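Local coordinates for SIR4-interacting protein SIF2 (Saccharomyces cerevisiae, PDB 1R5M) that acts as a WD-repeat transcription corepressor subunit of the Set3 complex, antagonises telomeric silencing in yeast and may recruit SIR4 to non-telomeric sites, at residues 348-353 with 394-399; 291-296 with 331-336; 46-51 with 410-415; 324-329 with 380-385. All blocks are in the same frame, centred on the assembly; numbering follows the deposited sequence.

Contact 1. Residues 348-353 with 394-399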
loop_
_atom_site.group_PDB
_atom_site.type_symbol
_atom_site.label_atom_id
_atom_site.label_comp_id
_atom_site.label_asym_id
_atom_site.label_seq_id
_atom_site.Cartn_x
_atom_site.Cartn_y
_atom_site.Cartn_z
ATOM N N ALA A 348 -3.274 -6.693 -9.797
ATOM C CA ALA A 348 -4.140 -6.110 -10.811
ATOM C C ALA A 348 -3.321 -5.874 -12.069
ATOM O O ALA A 348 -2.354 -5.112 -12.054
ATOM C CB ALA A 348 -4.722 -4.794 -10.310
ATOM N N PHE A 349 -3.701 -6.546 -13.150
ATOM C CA PHE A 349 -3.003 -6.391 -14.416
ATOM C C PHE A 349 -3.559 -5.208 -15.191
ATOM O O PHE A 349 -4.698 -4.784 -14.979
ATOM C CB PHE A 349 -3.124 -7.662 -15.262
ATOM C CG PHE A 349 -2.341 -8.824 -14.727
ATOM C CD1 PHE A 349 -2.901 -9.696 -13.800
ATOM C CD2 PHE A 349 -1.032 -9.043 -15.145
ATOM C CE1 PHE A 349 -2.167 -10.773 -13.298
ATOM C CE2 PHE A 349 -0.288 -10.115 -14.649
ATOM C CZ PHE A 349 -0.857 -10.981 -13.725
ATOM N N MET A 350 -2.743 -4.687 -16.099
ATOM C CA MET A 350 -3.114 -3.542 -16.916
ATOM C C MET A 350 -4.348 -3.812 -17.775
ATOM O O MET A 350 -5.028 -2.879 -18.198
ATOM C CB MET A 350 -1.930 -3.151 -17.802
ATOM C CG MET A 350 -2.154 -1.919 -18.648
ATOM S SD MET A 350 -0.621 -1.394 -19.435
ATOM C CE MET A 350 -1.165 0.123 -20.231
ATOM N N ASP A 351 -4.640 -5.083 -18.031
ATOM C CA ASP A 351 -5.803 -5.423 -18.847
ATOM C C ASP A 351 -7.100 -5.504 -18.041
ATOM O O ASP A 351 -8.135 -5.923 -18.562
ATOM C CB ASP A 351 -5.568 -6.742 -19.598
ATOM C CG ASP A 351 -5.396 -7.927 -18.667
ATOM O OD1 ASP A 351 -5.425 -7.731 -17.435
ATOM O OD2 ASP A 351 -5.231 -9.061 -19.169
ATOM N N GLY A 352 -7.046 -5.098 -16.774
ATOM C CA GLY A 352 -8.237 -5.119 -15.938
ATOM C C GLY A 352 -8.520 -6.429 -15.224
ATOM O O GLY A 352 -9.558 -6.580 -14.573
ATOM N N GLN A 353 -7.609 -7.386 -15.338
ATOM C CA GLN A 353 -7.809 -8.665 -14.673
ATOM C C GLN A 353 -7.095 -8.710 -13.332
ATOM O O GLN A 353 -5.986 -8.192 -13.183
ATOM C CB GLN A 353 -7.309 -9.821 -15.540
ATOM C CG GLN A 353 -7.548 -11.190 -14.907
ATOM C CD GLN A 353 -7.373 -12.337 -15.883
ATOM O OE1 GLN A 353 -7.852 -12.276 -17.016
ATOM N NE2 GLN A 353 -6.704 -13.400 -15.442
ATOM N N ASN A 394 -12.993 -2.408 -20.704
ATOM C CA ASN A 394 -11.541 -2.565 -20.760
ATOM C C ASN A 394 -10.860 -1.539 -19.855
ATOM O O ASN A 394 -9.717 -1.159 -20.099
ATOM C CB ASN A 394 -11.045 -2.360 -22.193
ATOM C CG ASN A 394 -11.135 -0.913 -22.626
ATOM O OD1 ASN A 394 -12.012 -0.184 -22.170
ATOM N ND2 ASN A 394 -10.230 -0.489 -23.509
ATOM N N ASP A 395 -11.553 -1.094 -18.811
ATOM C CA ASP A 395 -10.982 -0.094 -17.913
ATOM C C ASP A 395 -9.816 -0.654 -17.100
ATOM O O ASP A 395 -9.698 -1.866 -16.912
ATOM C CB ASP A 395 -12.072 0.448 -16.976
ATOM C CG ASP A 395 -11.666 1.743 -16.276
ATOM O OD1 ASP A 395 -10.647 2.353 -16.658
ATOM O OD2 ASP A 395 -12.386 2.155 -15.344
ATOM N N TYR A 396 -8.955 0.249 -16.640
ATOM C CA TYR A 396 -7.787 -0.100 -15.831
ATOM C C TYR A 396 -8.177 -0.214 -14.364
ATOM O O TYR A 396 -9.135 0.411 -13.919
ATOM C CB TYR A 396 -6.724 1.006 -15.897
ATOM C CG TYR A 396 -6.105 1.268 -17.244
ATOM C CD1 TYR A 396 -6.084 2.556 -17.777
ATOM C CD2 TYR A 396 -5.502 0.242 -17.968
ATOM C CE1 TYR A 396 -5.471 2.817 -19.003
ATOM C CE2 TYR A 396 -4.889 0.489 -19.192
ATOM C CZ TYR A 396 -4.875 1.777 -19.704
ATOM O OH TYR A 396 -4.263 2.017 -20.917
ATOM N N ILE A 397 -7.407 -1.001 -13.620
ATOM C CA ILE A 397 -7.591 -1.135 -12.177
ATOM C C ILE A 397 -6.355 -0.443 -11.604
ATOM O O ILE A 397 -5.230 -0.828 -11.919
ATOM C CB ILE A 397 -7.606 -2.606 -11.727
ATOM C CG1 ILE A 397 -8.901 -3.273 -12.198
ATOM C CG2 ILE A 397 -7.489 -2.687 -10.203
ATOM C CD1 ILE A 397 -8.936 -4.769 -11.971
ATOM N N PHE A 398 -6.569 0.582 -10.783
ATOM C CA PHE A 398 -5.479 1.353 -10.182
ATOM C C PHE A 398 -5.122 0.919 -8.766
ATOM O O PHE A 398 -4.022 1.196 -8.277
ATOM C CB PHE A 398 -5.852 2.839 -10.138
ATOM C CG PHE A 398 -5.721 3.554 -11.455
ATOM C CD1 PHE A 398 -6.070 4.898 -11.554
ATOM C CD2 PHE A 398 -5.228 2.905 -12.583
ATOM C CE1 PHE A 398 -5.928 5.588 -12.752
ATOM C CE2 PHE A 398 -5.082 3.589 -13.792
ATOM C CZ PHE A 398 -5.433 4.932 -13.874
ATOM N N ASP A 399 -6.052 0.246 -8.103
ATOM C CA ASP A 399 -5.820 -0.165 -6.729
ATOM C C ASP A 399 -6.720 -1.318 -6.322
ATOM O O ASP A 399 -7.780 -1.537 -6.911
ATOM C CB ASP A 399 -6.072 1.037 -5.804
ATOM C CG ASP A 399 -5.913 0.698 -4.333
ATOM O OD1 ASP A 399 -6.924 0.687 -3.595
ATOM O OD2 ASP A 399 -4.767 0.440 -3.913
HETATM O O HOH W 1 -5.053 -2.195 -14.454
HETATM O O HOH W 2 -7.311 -2.343 -19.613
#
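A348 and M350 of repeat WD 7 meet I397 and Y396 of repeat WD 8, a worked case of how neighbouring blades of an eight-bladed WD40 beta-propeller can pack without a direct hydrogen bond between the two segments. Two apolar pairs carry the contact. A348 CB presses on I397 CG2 at 3.5 Å, tighter than carbons usually pack. M350 and Y396 run alongside each other in the same direction, with M350 CG 3.7 Å from Y396 CE2; the methionine is extended, and its CE lies beside the tyrosine OH. An alanine in place of Y396 would probably open a gap along one flank of M350, which F334 would still touch. Other carbons meet carbonyl oxygens: I397 CD1 lies 3.2 Å from G352 O, and M350 O meets the tyrosine ring at its edge, in plane, 3.2 Å from Y396 CD2. In the type I turn from F349 to G352, G352 passes close to D395 O, where a CB would clash. Polar contact is left to water. One molecule donates to F349 O (2.7 Å) and accepts from I397 N (2.8 Å); a second donates to M350 O and to N394 O, 2.7 Å from each.

Contact 2. Residues 291-296 with 331-336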
loop_
_atom_site.group_PDB
_atom_site.type_symbol
_atom_site.label_atom_id
_atom_site.label_comp_id
_atom_site.label_asym_id
_atom_site.label_seq_id
_atom_site.Cartn_x
_atom_site.Cartn_y
_atom_site.Cartn_z
ATOM N N SER A 291 10.410 -1.733 -13.490
ATOM C CA SER A 291 10.124 -1.208 -12.161
ATOM C C SER A 291 9.216 -2.104 -11.332
ATOM O O SER A 291 8.260 -2.692 -11.842
ATOM C CB SER A 291 9.486 0.178 -12.275
ATOM O OG SER A 291 10.351 1.079 -12.940
ATOM N N ILE A 292 9.527 -2.204 -10.045
ATOM C CA ILE A 292 8.728 -2.997 -9.125
ATOM C C ILE A 292 7.647 -2.075 -8.570
ATOM O O ILE A 292 7.948 -1.029 -7.990
ATOM C CB ILE A 292 9.602 -3.556 -7.984
ATOM C CG1 ILE A 292 10.575 -4.592 -8.559
ATOM C CG2 ILE A 292 8.725 -4.177 -6.905
ATOM C CD1 ILE A 292 11.567 -5.147 -7.563
ATOM N N VAL A 293 6.388 -2.460 -8.746
ATOM C CA VAL A 293 5.278 -1.632 -8.292
ATOM C C VAL A 293 4.813 -1.904 -6.868
ATOM O O VAL A 293 4.331 -0.997 -6.190
ATOM C CB VAL A 293 4.072 -1.754 -9.254
ATOM C CG1 VAL A 293 4.488 -1.313 -10.652
ATOM C CG2 VAL A 293 3.558 -3.183 -9.283
ATOM N N SER A 294 4.963 -3.144 -6.408
ATOM C CA SER A 294 4.552 -3.505 -5.055
ATOM C C SER A 294 5.405 -4.656 -4.543
ATOM O O SER A 294 5.911 -5.456 -5.327
ATOM C CB SER A 294 3.083 -3.950 -5.025
ATOM O OG SER A 294 2.221 -3.005 -5.639
ATOM N N ALA A 295 5.561 -4.733 -3.225
ATOM C CA ALA A 295 6.316 -5.810 -2.592
ATOM C C ALA A 295 5.852 -5.948 -1.150
ATOM O O ALA A 295 5.508 -4.957 -0.501
ATOM C CB ALA A 295 7.814 -5.521 -2.639
ATOM N N SER A 296 5.842 -7.180 -0.656
ATOM C CA SER A 296 5.398 -7.462 0.703
ATOM C C SER A 296 6.175 -8.598 1.333
ATOM O O SER A 296 6.771 -9.431 0.646
ATOM C CB SER A 296 3.921 -7.885 0.717
ATOM O OG SER A 296 3.056 -6.877 0.240
ATOM N N VAL A 331 1.863 -8.116 -20.214
ATOM C CA VAL A 331 0.807 -7.440 -19.468
ATOM C C VAL A 331 1.315 -6.954 -18.114
ATOM O O VAL A 331 1.441 -7.730 -17.168
ATOM C CB VAL A 331 -0.407 -8.365 -19.244
ATOM C CG1 VAL A 331 -1.526 -7.597 -18.551
ATOM C CG2 VAL A 331 -0.892 -8.916 -20.579
ATOM N N PRO A 332 1.612 -5.652 -18.011
ATOM C CA PRO A 332 2.110 -5.039 -16.778
ATOM C C PRO A 332 1.166 -5.187 -15.591
ATOM O O PRO A 332 -0.054 -5.257 -15.750
ATOM C CB PRO A 332 2.282 -3.574 -17.165
ATOM C CG PRO A 332 2.589 -3.645 -18.636
ATOM C CD PRO A 332 1.596 -4.670 -19.111
ATOM N N ILE A 333 1.746 -5.246 -14.399
ATOM C CA ILE A 333 0.965 -5.324 -13.177
ATOM C C ILE A 333 1.046 -3.928 -12.569
ATOM O O ILE A 333 2.134 -3.351 -12.476
ATOM C CB ILE A 333 1.547 -6.358 -12.196
ATOM C CG1 ILE A 333 1.300 -7.767 -12.746
ATOM C CG2 ILE A 333 0.923 -6.182 -10.813
ATOM C CD1 ILE A 333 1.924 -8.883 -11.931
ATOM N N PHE A 334 -0.103 -3.385 -12.179
ATOM C CA PHE A 334 -0.160 -2.045 -11.601
ATOM C C PHE A 334 -0.128 -2.021 -10.080
ATOM O O PHE A 334 0.243 -1.011 -9.479
ATOM C CB PHE A 334 -1.418 -1.317 -12.082
ATOM C CG PHE A 334 -1.340 -0.830 -13.504
ATOM C CD1 PHE A 334 -2.403 -0.132 -14.063
ATOM C CD2 PHE A 334 -0.205 -1.058 -14.281
ATOM C CE1 PHE A 334 -2.342 0.333 -15.374
ATOM C CE2 PHE A 334 -0.135 -0.595 -15.597
ATOM C CZ PHE A 334 -1.208 0.102 -16.141
ATOM N N ALA A 335 -0.528 -3.120 -9.452
ATOM C CA ALA A 335 -0.534 -3.182 -7.995
ATOM C C ALA A 335 -0.658 -4.611 -7.497
ATOM O O ALA A 335 -1.255 -5.455 -8.158
ATOM C CB ALA A 335 -1.677 -2.339 -7.443
ATOM N N GLY A 336 -0.075 -4.864 -6.328
ATOM C CA GLY A 336 -0.123 -6.180 -5.715
ATOM C C GLY A 336 -0.344 -6.011 -4.223
ATOM O O GLY A 336 0.203 -5.083 -3.619
HETATM O O HOH W 3 1.263 0.070 -7.016
HETATM O O HOH W 4 2.747 -6.072 -2.276
#
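V293 and S294 share C306 as their partner on the next strand, a classic beta bulge on the innermost strand of the WD 6 blade, and there they meet I333, A335 and G336 on the corresponding strand of WD 7. In a WD40 propeller these first strands surround the central channel. Here strands 292-296 and 333-336 run nearly parallel, 20° apart, with their axes approaching to 5.6 Å, yet they are not paired as in a sheet. A single direct hydrogen bond joins them, and a side chain supplies it: G336 N donates to S294 OG over 3.0 Å at an N-H...O angle of 147°. The hydroxyl takes the position beside its own backbone N, anti to the carbonyl carbon (chi1 -52°), while S294 CB rests 3.4 Å from G336 O. An alanine here would keep that CB contact but would probably leave G336 N without this acceptor. One residue earlier, V293 turns both methyls on I333 O, CG2 at 3.5 Å and CG1 at 3.6 Å from it; M308 and C306 also touch the valine. Two waters add further polar links. One molecule donates to F334 O at 2.9 Å and, weakly, to V293 O, and another donates to G336 O while bonding S296 OG at 2.7 Å. The joint's polar links are thus one serine bond and waters, beside the packing of V293, and the buried I333 O, packed against methyls and without a polar partner, is a likely energetic cost of bringing the blades together.

Contact 3. Residues 46-51 with 410-415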
loop_
_atom_site.group_PDB
_atom_site.type_symbol
_atom_site.label_atom_id
_atom_site.label_comp_id
_atom_site.label_asym_id
_atom_site.label_seq_id
_atom_site.Cartn_x
_atom_site.Cartn_y
_atom_site.Cartn_z
ATOM N N ASP A 46 -19.627 3.092 -6.245
ATOM C CA ASP A 46 -19.579 4.192 -7.192
ATOM C C ASP A 46 -18.111 4.148 -7.588
ATOM O O ASP A 46 -17.363 3.298 -7.091
ATOM C CB ASP A 46 -19.874 5.535 -6.515
ATOM C CG ASP A 46 -21.328 5.690 -6.131
ATOM O OD1 ASP A 46 -22.192 5.279 -6.931
ATOM O OD2 ASP A 46 -21.602 6.235 -5.041
ATOM N N ASN A 47 -17.684 5.037 -8.472
ATOM C CA ASN A 47 -16.276 5.046 -8.843
ATOM C C ASN A 47 -15.457 5.381 -7.607
ATOM O O ASN A 47 -15.845 6.233 -6.808
ATOM C CB ASN A 47 -15.995 6.089 -9.924
ATOM C CG ASN A 47 -14.511 6.375 -10.083
ATOM O OD1 ASN A 47 -13.981 7.318 -9.489
ATOM N ND2 ASN A 47 -13.828 5.549 -10.871
ATOM N N ILE A 48 -14.333 4.696 -7.442
ATOM C CA ILE A 48 -13.452 4.969 -6.315
ATOM C C ILE A 48 -12.031 5.098 -6.838
ATOM O O ILE A 48 -11.670 4.490 -7.845
ATOM C CB ILE A 48 -13.498 3.857 -5.233
ATOM C CG1 ILE A 48 -13.045 2.517 -5.817
ATOM C CG2 ILE A 48 -14.905 3.758 -4.651
ATOM C CD1 ILE A 48 -12.785 1.462 -4.756
ATOM N N VAL A 49 -11.232 5.912 -6.160
ATOM C CA VAL A 49 -9.849 6.127 -6.557
ATOM C C VAL A 49 -8.966 5.048 -5.941
ATOM O O VAL A 49 -8.101 4.478 -6.609
ATOM C CB VAL A 49 -9.372 7.520 -6.105
ATOM C CG1 VAL A 49 -7.910 7.709 -6.455
ATOM C CG2 VAL A 49 -10.219 8.595 -6.779
ATOM N N SER A 50 -9.192 4.780 -4.660
ATOM C CA SER A 50 -8.456 3.754 -3.929
ATOM C C SER A 50 -9.289 3.415 -2.702
ATOM O O SER A 50 -10.268 4.098 -2.402
ATOM C CB SER A 50 -7.082 4.271 -3.494
ATOM O OG SER A 50 -7.204 5.254 -2.481
ATOM N N SER A 51 -8.912 2.359 -1.994
ATOM C CA SER A 51 -9.657 1.977 -0.807
ATOM C C SER A 51 -8.772 1.192 0.141
ATOM O O SER A 51 -7.700 0.722 -0.236
ATOM C CB SER A 51 -10.891 1.145 -1.187
ATOM O OG SER A 51 -10.531 -0.127 -1.700
ATOM N N SER A 410 -11.571 -5.159 -2.565
ATOM C CA SER A 410 -12.179 -3.978 -3.156
ATOM C C SER A 410 -11.306 -3.596 -4.340
ATOM O O SER A 410 -10.100 -3.397 -4.193
ATOM C CB SER A 410 -12.222 -2.834 -2.141
ATOM O OG SER A 410 -12.764 -1.664 -2.724
ATOM N N VAL A 411 -11.932 -3.499 -5.509
ATOM C CA VAL A 411 -11.247 -3.173 -6.751
ATOM C C VAL A 411 -11.591 -1.757 -7.201
ATOM O O VAL A 411 -12.763 -1.411 -7.368
ATOM C CB VAL A 411 -11.653 -4.170 -7.864
ATOM C CG1 VAL A 411 -10.878 -3.885 -9.131
ATOM C CG2 VAL A 411 -11.408 -5.601 -7.398
ATOM N N ALA A 412 -10.564 -0.941 -7.394
ATOM C CA ALA A 412 -10.757 0.434 -7.826
ATOM C C ALA A 412 -10.388 0.597 -9.296
ATOM O O ALA A 412 -9.221 0.463 -9.668
ATOM C CB ALA A 412 -9.907 1.378 -6.961
ATOM N N TYR A 413 -11.387 0.865 -10.132
ATOM C CA TYR A 413 -11.143 1.076 -11.557
ATOM C C TYR A 413 -10.873 2.560 -11.764
ATOM O O TYR A 413 -11.333 3.397 -10.985
ATOM C CB TYR A 413 -12.352 0.647 -12.397
ATOM C CG TYR A 413 -12.567 -0.848 -12.453
ATOM C CD1 TYR A 413 -13.389 -1.492 -11.525
ATOM C CD2 TYR A 413 -11.952 -1.620 -13.435
ATOM C CE1 TYR A 413 -13.593 -2.872 -11.579
ATOM C CE2 TYR A 413 -12.147 -3.001 -13.495
ATOM C CZ TYR A 413 -12.968 -3.616 -12.567
ATOM O OH TYR A 413 -13.166 -4.978 -12.627
ATOM N N SER A 414 -10.141 2.892 -12.821
ATOM C CA SER A 414 -9.797 4.287 -13.075
ATOM C C SER A 414 -10.991 5.188 -13.352
ATOM O O SER A 414 -11.052 6.310 -12.850
ATOM C CB SER A 414 -8.804 4.389 -14.238
ATOM O OG SER A 414 -9.425 4.134 -15.483
ATOM N N LEU A 415 -11.953 4.692 -14.124
ATOM C CA LEU A 415 -13.118 5.491 -14.490
ATOM C C LEU A 415 -14.481 4.936 -14.088
ATOM O O LEU A 415 -15.337 5.681 -13.601
ATOM C CB LEU A 415 -13.099 5.734 -16.002
ATOM C CG LEU A 415 -11.897 6.532 -16.512
ATOM C CD1 LEU A 415 -11.801 6.436 -18.027
ATOM C CD2 LEU A 415 -12.029 7.979 -16.062
HETATM O O HOH W 5 -13.641 2.519 -9.410
HETATM O O HOH W 6 -9.360 -0.411 -3.991
#
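I48 and A412 form the apolar centre of the seam between the first repeat, WD 1, and the last, WD 8, beside the place where strand 37-44 closes the propeller ring by pairing with strand 419-422. The segments run in roughly opposed directions, 142° apart, with the isoleucine reaching across to the alanine. I48 CG1 stands between the backbone N and the carbonyl carbon (chi1 61°), and from there it lies 3.5 Å from A412 CB; CD1 follows at 3.6 Å from the same methyl and also comes near S410 OG. V49 O borders A412 CB as well. Beyond this patch two serines face each other. S410 OG, anti to its backbone N, donates to S51 OG over 2.9 Å. S51 OG in turn donates to a water at 2.6 Å, and that water donates back to S410 O, closing a small ring of bonds. S401 OG binds S51 OG as well, and D399 takes the S51 backbone N-H. At the other end N47 places ND2 among the carbonyls of residues 413-415. This ND2 makes a weak, 3.5 Å hydrogen bond to S414 O, while its stronger partner is Q416 O. Between N47 and the alanine, I48 O and Y413 O approach to 3.3 Å, two acceptors that cannot bond each other; the nearby water accepts instead from I48 N (3.0 Å) and Y413 N (2.9 Å). At this seam, then, hydroxyls, an amide and water do the joining, linking facing polar groups around one small hydrophobic patch.

Contact 4. Residues 324-329 with 380-385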
loop_
_atom_site.group_PDB
_atom_site.type_symbol
_atom_site.label_atom_id
_atom_site.label_comp_id
_atom_site.label_asym_id
_atom_site.label_seq_id
_atom_site.Cartn_x
_atom_site.Cartn_y
_atom_site.Cartn_z
ATOM N N ALA A 324 9.834 -18.951 -6.573
ATOM C CA ALA A 324 8.781 -19.223 -7.538
ATOM C C ALA A 324 8.385 -17.958 -8.281
ATOM O O ALA A 324 8.639 -16.850 -7.816
ATOM C CB ALA A 324 7.562 -19.805 -6.825
ATOM N N LEU A 325 7.761 -18.123 -9.442
ATOM C CA LEU A 325 7.329 -16.969 -10.210
ATOM C C LEU A 325 6.205 -17.316 -11.168
ATOM O O LEU A 325 6.057 -18.465 -11.592
ATOM C CB LEU A 325 8.492 -16.370 -11.002
ATOM C CG LEU A 325 8.946 -17.117 -12.258
ATOM C CD1 LEU A 325 9.908 -16.243 -13.049
ATOM C CD2 LEU A 325 9.593 -18.434 -11.875
ATOM N N SER A 326 5.409 -16.305 -11.488
ATOM C CA SER A 326 4.302 -16.446 -12.422
ATOM C C SER A 326 4.305 -15.181 -13.257
ATOM O O SER A 326 4.610 -14.101 -12.754
ATOM C CB SER A 326 2.977 -16.591 -11.678
ATOM O OG SER A 326 2.894 -17.858 -11.052
ATOM N N ILE A 327 3.969 -15.307 -14.534
ATOM C CA ILE A 327 3.981 -14.148 -15.406
ATOM C C ILE A 327 2.941 -14.190 -16.512
ATOM O O ILE A 327 2.567 -15.257 -16.996
ATOM C CB ILE A 327 5.371 -13.981 -16.067
ATOM C CG1 ILE A 327 5.378 -12.757 -16.985
ATOM C CG2 ILE A 327 5.720 -15.235 -16.856
ATOM C CD1 ILE A 327 6.685 -12.543 -17.717
ATOM N N VAL A 328 2.476 -13.005 -16.888
ATOM C CA VAL A 328 1.526 -12.839 -17.976
ATOM C C VAL A 328 2.300 -11.944 -18.932
ATOM O O VAL A 328 2.212 -10.718 -18.868
ATOM C CB VAL A 328 0.239 -12.128 -17.517
ATOM C CG1 VAL A 328 -0.675 -11.886 -18.711
ATOM C CG2 VAL A 328 -0.475 -12.977 -16.479
ATOM N N ASP A 329 3.086 -12.578 -19.796
ATOM C CA ASP A 329 3.927 -11.875 -20.755
ATOM C C ASP A 329 3.258 -10.702 -21.462
ATOM O O ASP A 329 2.168 -10.832 -22.022
ATOM C CB ASP A 329 4.467 -12.860 -21.799
ATOM C CG ASP A 329 3.366 -13.508 -22.617
ATOM O OD1 ASP A 329 2.463 -14.128 -22.016
ATOM O OD2 ASP A 329 3.408 -13.400 -23.862
ATOM N N LEU A 380 9.895 -22.604 -9.602
ATOM C CA LEU A 380 8.574 -23.163 -9.345
ATOM C C LEU A 380 7.519 -22.137 -9.740
ATOM O O LEU A 380 7.760 -20.934 -9.682
ATOM C CB LEU A 380 8.417 -23.501 -7.860
ATOM C CG LEU A 380 9.376 -24.530 -7.252
ATOM C CD1 LEU A 380 9.128 -24.638 -5.758
ATOM C CD2 LEU A 380 9.180 -25.876 -7.933
ATOM N N PRO A 381 6.338 -22.600 -10.168
ATOM C CA PRO A 381 5.307 -21.632 -10.545
ATOM C C PRO A 381 4.493 -21.253 -9.311
ATOM O O PRO A 381 4.430 -22.019 -8.350
ATOM C CB PRO A 381 4.480 -22.406 -11.561
ATOM C CG PRO A 381 4.501 -23.792 -10.987
ATOM C CD PRO A 381 5.955 -23.965 -10.574
ATOM N N ILE A 382 3.901 -20.063 -9.309
ATOM C CA ILE A 382 3.071 -19.668 -8.175
ATOM C C ILE A 382 1.651 -20.040 -8.593
ATOM O O ILE A 382 1.118 -19.489 -9.552
ATOM C CB ILE A 382 3.142 -18.152 -7.890
ATOM C CG1 ILE A 382 4.590 -17.730 -7.628
ATOM C CG2 ILE A 382 2.297 -17.824 -6.662
ATOM C CD1 ILE A 382 4.760 -16.241 -7.394
ATOM N N PRO A 383 1.024 -20.986 -7.880
ATOM C CA PRO A 383 -0.337 -21.431 -8.196
ATOM C C PRO A 383 -1.358 -20.307 -8.325
ATOM O O PRO A 383 -1.436 -19.436 -7.464
ATOM C CB PRO A 383 -0.672 -22.370 -7.039
ATOM C CG PRO A 383 0.667 -22.917 -6.646
ATOM C CD PRO A 383 1.535 -21.682 -6.685
ATOM N N LEU A 384 -2.129 -20.328 -9.409
ATOM C CA LEU A 384 -3.168 -19.328 -9.620
ATOM C C LEU A 384 -4.412 -19.839 -8.902
ATOM O O LEU A 384 -4.967 -20.879 -9.257
ATOM C CB LEU A 384 -3.459 -19.149 -11.110
ATOM C CG LEU A 384 -4.576 -18.156 -11.445
ATOM C CD1 LEU A 384 -4.240 -16.777 -10.875
ATOM C CD2 LEU A 384 -4.752 -18.081 -12.956
ATOM N N TYR A 385 -4.845 -19.105 -7.885
ATOM C CA TYR A 385 -6.002 -19.499 -7.093
ATOM C C TYR A 385 -7.330 -19.064 -7.696
ATOM O O TYR A 385 -8.292 -19.839 -7.735
ATOM C CB TYR A 385 -5.865 -18.911 -5.685
ATOM C CG TYR A 385 -6.949 -19.315 -4.714
ATOM C CD1 TYR A 385 -7.048 -20.626 -4.254
ATOM C CD2 TYR A 385 -7.870 -18.379 -4.239
ATOM C CE1 TYR A 385 -8.034 -20.996 -3.345
ATOM C CE2 TYR A 385 -8.859 -18.740 -3.331
ATOM C CZ TYR A 385 -8.934 -20.049 -2.888
ATOM O OH TYR A 385 -9.905 -20.409 -1.984
#
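A324 and L380 form a parallel beta bridge, CA to CA 4.3 Å, where the outermost strand of one propeller blade catches the start of the next blade's outer strand. Strand 380-388 pairs further along with 354-358 in the WD 7 blade, while its weakly bonded beginning at 380-381 reaches strand 321-327, at the outer rim of the WD40 fold. L325 N donates to L380 O over 2.8 Å at 152°, arriving nearly along the C=O axis. On the return side P381 CA makes a CA-H...O contact to L325 O at 3.4 Å, with 159° at the hydrogen.

Side chains extend this short pairing. On the shared face, A324 CB lies 3.9 Å from L380 CB, and it also meets I382 CG1 at 3.7 Å. That CG1 sits beside the isoleucine's own backbone N, anti to its carbonyl carbon (chi1 -58°), and CD1 beyond it comes 3.9 Å from L325 CA. I382 thus folds back over the backbone of 324-325, with Y357, V312 and L359 as further neighbours. L362 of helix 360-363 touches A324. L325 CD2 comes back near L380 O, whereas L380 itself is exposed. S326 closes the contact: its OG lies 3.2 Å from I382 CB and 2.8 Å from I382 O.

Contacts 1, 2 and 3 each join adjacent blades near their inner strands, contact 4 at their outer ones. Contacts 2 and 4 hold the same two blades, through strands 292-298 and 333-338 inside and 321-327 and 380-388 outside. Contact 2 is buried, its centre about 11 Å from that of the chain; the others are partly buried, contact 4 at the rim with about 22 Å between those centres. Contact 1 links its neighbours: its strand 344-349 pairs with 333-338 of contact 2, and 397-402 with 408-413 of contact 3. The three inner joints combine apolar packing with bridging waters, serines adding to contacts 2 and 3, whereas contact 4 alone has a direct backbone hydrogen bond.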